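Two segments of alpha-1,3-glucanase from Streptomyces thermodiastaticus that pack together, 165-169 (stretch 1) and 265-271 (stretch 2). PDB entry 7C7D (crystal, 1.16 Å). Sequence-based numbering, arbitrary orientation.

Stretch 1, residues 165-169: TRLLL
Stretch 2 (265-271) GSWYSVV

Residues 165-169 belong to a strand that begins earlier in the chain; 165-168 are extended, and Leu-169 departs from this at phi/psi -75/-17. The strand packs through its side chains against a turn, 265-268, leading into a second strand at 269. No backbone hydrogen bond joins the two segments; their closest CA atoms, Leu-168 and Trp-267, lie 7.9 Å apart. The turn is closed by Gly-265 O, which accepts from Tyr-268 N (2.9 Å) and Ser-269 N (3.0 Å). Gly-265, at phi/psi 127/142, adopts a conformation that calls for glycine.

Arg-166 and Trp-267 form the centre of the contact. The Arg-166 CA-to-CB bond points toward the turn, and with chi1 p (72°) and chi2 and chi3 both t, the chain is fully extended beyond CB, carrying the guanidinium across the Trp-267 indole. Arg-166 CD sits 3.7 Å from the centroid of the Trp-267 six-membered ring, and Arg-166 CZ 4.3 Å from that of the Trp-267 five-membered ring, so a CH-pi and a cation-pi contact share one face. The reach ends in a forked hydrogen bond to Ser-266 O, from Arg-166 NH2 (2.9 Å) and NH1 (3.1 Å), while Val-270 CG2 lies 3.8 Å from Arg-166 NH2 near the guanidinium plane.

The CA-to-CB bond of Trp-267 points toward the strand, and chi1 m with chi2 65° leaves one indole face under the Arg-166 side chain. Leu-168 (m, t) starts sideways, but its end approaches two aromatics: Leu-168 CD2 lies 3.6 Å from Trp-267 CE3 and Leu-168 CD1 3.8 Å from Tyr-268 CE1. Leu-167 (t, p) points away.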

# COMPACT_ATOMS: atom_id res chain seq x y z
N THR A 165 4.88 14.61 -4.06
CA THR A 165 4.50 16.00 -4.16
C THR A 165 3.64 16.17 -5.41
O THR A 165 3.88 15.52 -6.43
CB THR A 165 5.75 16.89 -4.19
OG1 THR A 165 5.35 18.26 -4.20
CG2 THR A 165 6.64 16.59 -5.39
N ARG A 166 2.61 17.01 -5.31
CA ARG A 166 1.63 17.12 -6.38
C ARG A 166 1.39 18.57 -6.77
O ARG A 166 1.64 19.50 -5.99
CB ARG A 166 0.30 16.44 -6.01
CG ARG A 166 -0.51 17.19 -4.97
CD ARG A 166 -1.85 16.51 -4.70
NE ARG A 166 -2.64 17.23 -3.71
CZ ARG A 166 -3.90 16.96 -3.40
NH1 ARG A 166 -4.55 15.98 -4.01
NH2 ARG A 166 -4.53 17.69 -2.48
N LEU A 167 0.87 18.75 -7.98
CA LEU A 167 0.60 20.08 -8.50
C LEU A 167 -0.43 19.96 -9.61
O LEU A 167 -0.30 19.11 -10.49
CB LEU A 167 1.89 20.67 -9.07
CG LEU A 167 1.98 22.15 -9.43
CD1 LEU A 167 1.36 23.00 -8.34
CD2 LEU A 167 3.43 22.53 -9.67
N LEU A 168 -1.46 20.80 -9.55
CA LEU A 168 -2.30 21.02 -10.73
C LEU A 168 -1.48 21.80 -11.75
O LEU A 168 -0.82 22.78 -11.41
CB LEU A 168 -3.55 21.81 -10.35
CG LEU A 168 -4.59 21.09 -9.48
CD1 LEU A 168 -5.62 22.08 -8.94
CD2 LEU A 168 -5.28 19.97 -10.25
N LEU A 169 -1.51 21.35 -13.01
CA LEU A 169 -0.66 21.99 -14.01
C LEU A 169 -1.17 23.35 -14.46
O LEU A 169 -0.40 24.12 -15.04
CB LEU A 169 -0.47 21.07 -15.22
CG LEU A 169 0.31 19.77 -14.96
CD1 LEU A 169 0.26 18.88 -16.19
CD2 LEU A 169 1.75 20.06 -14.55
N GLY A 265 -13.57 17.76 -4.34
CA GLY A 265 -12.51 17.02 -4.99
C GLY A 265 -11.26 17.08 -4.14
O GLY A 265 -10.96 18.11 -3.53
N SER A 266 -10.52 15.97 -4.08
CA SER A 266 -9.37 15.87 -3.20
C SER A 266 -8.21 16.77 -3.60
O SER A 266 -7.25 16.88 -2.83
CB SER A 266 -8.91 14.42 -3.10
OG SER A 266 -8.41 14.00 -4.36
N TRP A 267 -8.25 17.39 -4.78
CA TRP A 267 -7.25 18.38 -5.15
C TRP A 267 -7.67 19.80 -4.81
O TRP A 267 -6.89 20.73 -5.01
CB TRP A 267 -6.91 18.28 -6.65
CG TRP A 267 -6.20 16.99 -6.99
CD1 TRP A 267 -6.71 15.72 -6.91
CD2 TRP A 267 -4.86 16.86 -7.47
NE1 TRP A 267 -5.77 14.81 -7.31
CE2 TRP A 267 -4.62 15.48 -7.66
CE3 TRP A 267 -3.83 17.76 -7.76
CZ2 TRP A 267 -3.40 14.98 -8.13
CZ3 TRP A 267 -2.61 17.27 -8.22
CH2 TRP A 267 -2.42 15.89 -8.40
N TYR A 268 -8.88 19.99 -4.28
CA TYR A 268 -9.42 21.31 -4.00
C TYR A 268 -9.80 21.53 -2.54
O TYR A 268 -9.52 22.60 -2.00
CB TYR A 268 -10.66 21.56 -4.87
CG TYR A 268 -10.41 21.38 -6.34
CD1 TYR A 268 -9.67 22.31 -7.06
CD2 TYR A 268 -10.88 20.26 -7.00
CE1 TYR A 268 -9.43 22.14 -8.41
CE2 TYR A 268 -10.64 20.08 -8.35
CZ TYR A 268 -9.92 21.02 -9.05
OH TYR A 268 -9.68 20.84 -10.39
N SER A 269 -10.44 20.55 -1.91
CA SER A 269 -10.85 20.65 -0.51
C SER A 269 -9.85 19.86 0.32
O SER A 269 -9.86 18.63 0.31
CB SER A 269 -12.26 20.11 -0.33
OG SER A 269 -13.18 20.77 -1.19
N VAL A 270 -9.00 20.57 1.06
CA VAL A 270 -7.83 19.95 1.70
C VAL A 270 -7.89 20.20 3.20
O VAL A 270 -7.82 21.35 3.65
CB VAL A 270 -6.52 20.48 1.09
CG1 VAL A 270 -5.33 19.80 1.77
CG2 VAL A 270 -6.49 20.23 -0.41
N VAL A 271 -8.02 19.13 3.97
CA VAL A 271 -7.95 19.17 5.42
C VAL A 271 -6.53 18.84 5.84
O VAL A 271 -5.95 17.85 5.38
CB VAL A 271 -8.94 18.16 6.04
CG1 VAL A 271 -8.64 17.93 7.52
CG2 VAL A 271 -10.39 18.61 5.82